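Local atomic coordinates of capsid polyprotein (Turkey astrovirus 2, PDB entry 3TS3), a protein that forms the capsid of the virus, probably self-assembling into an icosahedral shell, and is represented here by its projection (spike) domain. Residues F17-Q22 with G97-M102; Q12-F17 with M102-Q107. All coordinates share one frame; numbering follows the deposited sequence.

Interaction 1 (F17-Q22 with G97-M102); sequences FVYNFQ and GVMQTM
The carbonyl oxygen of Phe17 takes a hydrogen bond from the side-chain amide of Gln100, with Gln100 NE2 2.9 Å from Phe17 O and an N-H...O angle of 155°. The donor stands above the carbonyl plane, 47° out of it. The S-methyl group of Met99 also reaches this oxygen, with CE 3.4 Å from Phe17 O. A second conformer of Met99 is modelled, so the contacts of its SD and CE describe one arrangement and are less certain.

Val18 turns its side chain away from the strand, onto Val26, Val33 and Phe34. In this conformer its CG2 still meets Met99 CE at 4.0 Å, a purely apolar touch that suits a small branched residue in a buried place.

Tyr19 meets the strand with both its hydroxyl and its ring. Its CG lies between the backbone N and the carbonyl carbon (chi1 58°), and from there the ring extends to the strand. Its hydroxyl donates to the backbone of Met99, Tyr19 OH to Met99 O being 2.7 Å, in the carbonyl plane and on a lone pair. The ring and the Met99 chain run alongside in opposite senses: Met99 CB lies 3.7 Å from Tyr19 CZ, and SD makes an oblique Met-aromatic contact, 4.5 Å from the ring centroid. Gln100 NE2 comes to the edge of the same ring, in its plane, with the amide turned nearly perpendicular. Pro5 of the second subunit also packs on Tyr19.

Met99 and Gln100 both face Leu88, forming a classic beta bulge in strand 98-101. Glutamine carries both a donor and an acceptor: its OE1 bonds to Thr104 and Thr14. Two side-chain-to-backbone bonds, set among apolar contacts, thus join an irregular loop to the bulged strand without regular sheet pairing.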
# COMPACT_ATOMS: atom_id res chain seq x y z
N PHE C 17 -0.57 -18.91 6.10
CA PHE C 17 -1.17 -17.60 5.89
C PHE C 17 -0.03 -16.59 5.81
O PHE C 17 0.02 -15.78 4.88
CB PHE C 17 -2.09 -17.29 7.09
CG PHE C 17 -3.02 -16.12 6.88
CD1 PHE C 17 -2.54 -14.84 6.75
CD2 PHE C 17 -4.39 -16.31 6.87
CE1 PHE C 17 -3.39 -13.78 6.59
CE2 PHE C 17 -5.25 -15.25 6.71
CZ PHE C 17 -4.75 -13.99 6.57
N VAL C 18 0.90 -16.65 6.76
CA VAL C 18 2.12 -15.85 6.71
C VAL C 18 3.29 -16.82 6.84
O VAL C 18 3.29 -17.67 7.70
CB VAL C 18 2.19 -14.83 7.85
CG1 VAL C 18 3.45 -13.95 7.71
CG2 VAL C 18 0.93 -14.00 7.91
N TYR C 19 4.27 -16.69 5.96
CA TYR C 19 5.42 -17.58 5.97
C TYR C 19 6.72 -16.83 5.67
O TYR C 19 6.71 -15.74 5.13
CB TYR C 19 5.21 -18.74 4.99
CG TYR C 19 4.97 -18.28 3.58
CD1 TYR C 19 3.71 -17.87 3.16
CD2 TYR C 19 6.00 -18.23 2.67
CE1 TYR C 19 3.50 -17.43 1.88
CE2 TYR C 19 5.80 -17.78 1.39
CZ TYR C 19 4.55 -17.38 1.00
OH TYR C 19 4.33 -16.94 -0.28
N ASN C 20 7.84 -17.44 6.04
CA ASN C 20 9.15 -16.88 5.77
C ASN C 20 9.85 -17.52 4.56
O ASN C 20 9.32 -18.41 3.94
CB ASN C 20 10.03 -16.83 7.03
CG ASN C 20 10.47 -18.19 7.51
OD1 ASN C 20 10.45 -19.16 6.77
ND2 ASN C 20 10.90 -18.26 8.76
N PHE C 21 11.06 -17.04 4.26
CA PHE C 21 11.81 -17.53 3.10
C PHE C 21 12.18 -19.00 3.22
O PHE C 21 12.47 -19.64 2.23
CB PHE C 21 13.04 -16.67 2.80
CG PHE C 21 12.74 -15.43 1.98
CD1 PHE C 21 13.16 -14.19 2.42
CD2 PHE C 21 12.05 -15.51 0.79
CE1 PHE C 21 12.90 -13.06 1.68
CE2 PHE C 21 11.80 -14.37 0.05
CZ PHE C 21 12.22 -13.15 0.50
N GLN C 22 12.17 -19.52 4.44
CA GLN C 22 12.47 -20.93 4.66
C GLN C 22 11.20 -21.77 4.57
O GLN C 22 11.25 -22.97 4.74
CB GLN C 22 13.15 -21.14 6.02
CG GLN C 22 14.63 -20.83 6.01
CD GLN C 22 14.90 -19.37 5.75
OE1 GLN C 22 14.53 -18.51 6.54
NE2 GLN C 22 15.57 -19.08 4.64
N GLY C 97 8.07 -9.56 1.25
CA GLY C 97 7.24 -8.73 0.40
C GLY C 97 5.87 -9.35 0.15
O GLY C 97 5.26 -9.86 1.07
N VAL C 98 5.42 -9.34 -1.10
CA VAL C 98 4.10 -9.88 -1.38
C VAL C 98 4.16 -11.40 -1.31
O VAL C 98 4.89 -12.04 -2.04
CB VAL C 98 3.62 -9.46 -2.78
CG1 VAL C 98 2.39 -10.27 -3.20
CG2 VAL C 98 3.35 -7.95 -2.82
N MET C 99 3.42 -11.97 -0.37
CA MET C 99 3.57 -13.38 -0.16
C MET C 99 2.22 -14.07 -0.26
O MET C 99 2.21 -15.28 -0.33
CB MET C 99 4.33 -13.72 1.15
CG MET C 99 3.79 -13.07 2.42
SD MET C 99 2.48 -14.05 3.18
CE MET C 99 1.57 -12.82 4.11
N GLN C 100 1.16 -13.30 -0.47
CA GLN C 100 -0.12 -13.84 -0.91
C GLN C 100 -0.81 -12.89 -1.85
O GLN C 100 -0.65 -11.69 -1.76
CB GLN C 100 -1.11 -14.08 0.24
CG GLN C 100 -0.60 -14.86 1.42
CD GLN C 100 -0.63 -16.36 1.23
OE1 GLN C 100 -1.06 -16.87 0.20
NE2 GLN C 100 -0.17 -17.07 2.24
N THR C 101 -1.60 -13.45 -2.76
CA THR C 101 -2.59 -12.70 -3.50
C THR C 101 -3.89 -13.10 -2.83
O THR C 101 -3.92 -13.99 -2.01
CB THR C 101 -2.65 -13.07 -4.97
OG1 THR C 101 -2.95 -14.46 -5.10
CG2 THR C 101 -1.34 -12.77 -5.66
N MET C 102 -4.98 -12.43 -3.18
CA MET C 102 -6.26 -12.82 -2.62
C MET C 102 -6.59 -14.24 -3.07
O MET C 102 -7.19 -15.01 -2.35
CB MET C 102 -7.37 -11.83 -2.99
CG MET C 102 -7.26 -10.46 -2.29
SD MET C 102 -7.16 -10.51 -0.47
CE MET C 102 -5.37 -10.38 -0.25

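Interaction 2 (Q12-F17 with M102-Q107); sequences QYTPYF and MKTLKQ
Gln107 grips the backbone of the 12-17 loop with both ends of its amide. Gln107 NE2 donates to Gln12 O at 2.7 Å, with an N-H...O angle of 170°, and Gln107 OE1 accepts from Thr14 N at 3.1 Å, equally straight. Gln12 O lies in the plane of the amide, and the two bonds together restrict rotation of the Gln107 amide. Glutamine suits the place because its chain, extended beyond CG, presents a donor and an acceptor to the backbone C=O and N-H that flank Tyr13 in sequence.

The close apolar packing lies deeper. Leu105 CD1 sits over the centre of the Phe17 ring, 3.7 Å from its centroid, a CH-pi contact; Leu88 touches both residues. Between these two regions Thr14 CG2 approaches Thr104 CB at 4.1 Å, their side chains crossing at about a right angle, while both hydroxyls hydrogen-bond to Gln100 OE1, and that of Thr14 also to His108 NE2.

The looser side is at exposed Tyr13, whose CD1 comes only to 4.0 Å from Gln107 OE1. The arrangement is a loop docked against a short helical turn with few regular bonds following strand 98-101, a local element of the astrovirus spike domain.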
# COMPACT_ATOMS: atom_id res chain seq x y z
N GLN C 12 -1.01 -20.59 -6.94
CA GLN C 12 0.20 -21.23 -6.49
C GLN C 12 0.02 -21.67 -5.05
O GLN C 12 -0.63 -20.99 -4.28
CB GLN C 12 1.37 -20.25 -6.56
CG GLN C 12 2.67 -20.84 -6.09
CD GLN C 12 3.68 -19.80 -5.66
OE1 GLN C 12 4.08 -18.95 -6.44
NE2 GLN C 12 4.10 -19.88 -4.41
N TYR C 13 0.61 -22.80 -4.68
CA TYR C 13 0.58 -23.23 -3.29
C TYR C 13 1.41 -22.27 -2.46
O TYR C 13 2.54 -21.94 -2.82
CB TYR C 13 1.15 -24.66 -3.17
CG TYR C 13 1.51 -25.13 -1.76
CD1 TYR C 13 0.54 -25.56 -0.88
CD2 TYR C 13 2.84 -25.19 -1.34
CE1 TYR C 13 0.87 -26.01 0.40
CE2 TYR C 13 3.17 -25.63 -0.07
CZ TYR C 13 2.19 -26.04 0.79
OH TYR C 13 2.52 -26.47 2.05
N THR C 14 0.86 -21.82 -1.34
CA THR C 14 1.62 -21.07 -0.35
C THR C 14 1.43 -21.87 0.93
O THR C 14 0.33 -22.31 1.21
CB THR C 14 1.17 -19.62 -0.21
OG1 THR C 14 -0.22 -19.57 0.12
CG2 THR C 14 1.41 -18.86 -1.50
N PRO C 15 2.50 -22.08 1.68
CA PRO C 15 2.47 -22.98 2.85
C PRO C 15 1.61 -22.58 4.06
O PRO C 15 1.03 -23.44 4.70
CB PRO C 15 3.94 -23.11 3.23
CG PRO C 15 4.57 -21.87 2.75
CD PRO C 15 3.82 -21.44 1.53
N TYR C 16 1.57 -21.29 4.36
CA TYR C 16 0.84 -20.79 5.52
C TYR C 16 0.28 -19.41 5.22
O TYR C 16 0.63 -18.81 4.22
CB TYR C 16 1.74 -20.73 6.76
CG TYR C 16 2.34 -22.07 7.12
CD1 TYR C 16 3.64 -22.37 6.77
CD2 TYR C 16 1.60 -23.05 7.76
CE1 TYR C 16 4.19 -23.58 7.07
CE2 TYR C 16 2.14 -24.27 8.06
CZ TYR C 16 3.44 -24.53 7.71
OH TYR C 16 4.02 -25.74 7.99
N PHE C 17 -0.57 -18.91 6.10
CA PHE C 17 -1.17 -17.60 5.89
C PHE C 17 -0.03 -16.59 5.81
O PHE C 17 0.02 -15.78 4.88
CB PHE C 17 -2.09 -17.29 7.09
CG PHE C 17 -3.02 -16.12 6.88
CD1 PHE C 17 -2.54 -14.84 6.75
CD2 PHE C 17 -4.39 -16.31 6.87
CE1 PHE C 17 -3.39 -13.78 6.59
CE2 PHE C 17 -5.25 -15.25 6.71
CZ PHE C 17 -4.75 -13.99 6.57
N MET C 102 -4.98 -12.43 -3.18
CA MET C 102 -6.26 -12.82 -2.62
C MET C 102 -6.59 -14.24 -3.07
O MET C 102 -7.19 -15.01 -2.35
CB MET C 102 -7.37 -11.83 -2.99
CG MET C 102 -7.26 -10.46 -2.29
SD MET C 102 -7.16 -10.51 -0.47
CE MET C 102 -5.37 -10.38 -0.25
N LYS C 103 -6.20 -14.59 -4.29
CA LYS C 103 -6.45 -15.95 -4.76
C LYS C 103 -5.71 -17.02 -3.96
O LYS C 103 -6.31 -17.99 -3.53
CB LYS C 103 -6.04 -16.06 -6.23
CG LYS C 103 -6.19 -17.46 -6.80
CD LYS C 103 -5.57 -17.58 -8.17
CE LYS C 103 -6.34 -16.81 -9.20
NZ LYS C 103 -5.84 -17.17 -10.55
N THR C 104 -4.42 -16.84 -3.75
CA THR C 104 -3.65 -17.80 -2.95
C THR C 104 -4.12 -17.83 -1.49
O THR C 104 -4.08 -18.85 -0.82
CB THR C 104 -2.12 -17.60 -3.05
OG1 THR C 104 -1.75 -16.38 -2.42
CG2 THR C 104 -1.66 -17.59 -4.50
N LEU C 105 -4.59 -16.69 -1.01
CA LEU C 105 -5.03 -16.57 0.37
C LEU C 105 -6.25 -17.45 0.64
O LEU C 105 -6.54 -17.78 1.78
CB LEU C 105 -5.31 -15.11 0.73
CG LEU C 105 -5.53 -14.79 2.21
CD1 LEU C 105 -4.36 -15.22 3.09
CD2 LEU C 105 -5.79 -13.30 2.36
N LYS C 106 -6.93 -17.86 -0.42
CA LYS C 106 -8.12 -18.69 -0.27
C LYS C 106 -7.73 -20.02 0.37
O LYS C 106 -8.53 -20.68 1.00
CB LYS C 106 -8.81 -18.94 -1.61
CG LYS C 106 -9.55 -17.74 -2.17
CD LYS C 106 -10.29 -18.08 -3.46
CE LYS C 106 -11.01 -16.85 -3.99
NZ LYS C 106 -11.73 -17.12 -5.27
N GLN C 107 -6.47 -20.39 0.20
CA GLN C 107 -5.95 -21.62 0.78
C GLN C 107 -5.94 -21.56 2.31
O GLN C 107 -5.90 -22.59 2.97
CB GLN C 107 -4.55 -21.91 0.27
CG GLN C 107 -4.48 -22.19 -1.20
CD GLN C 107 -3.07 -22.06 -1.75
OE1 GLN C 107 -2.11 -22.53 -1.14
NE2 GLN C 107 -2.95 -21.44 -2.91

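In the fold
Both interactions are largely buried and hold the same N-terminal loop, before strand 34-37, against consecutive elements: strand 98-101 in interaction 1 and helix 102-105 with the residues after it in interaction 2. They share Phe17, and Gln100 OE1 lies 2.8 Å from Thr14 OG1, a probable hydrogen bond that joins them. All touching residues of interaction 1 are buried in the dimeric assembly, and it mixes sulfur, aromatic and hydroxyl contacts beside the sheet. Interaction 2 runs from a buried hydrocarbon contact to a partly exposed amide bridge toward solvent. Both border the second subunit, whose Tyr3 and Leu4 backbone N atoms hydrogen-bond to Gln12 OE1.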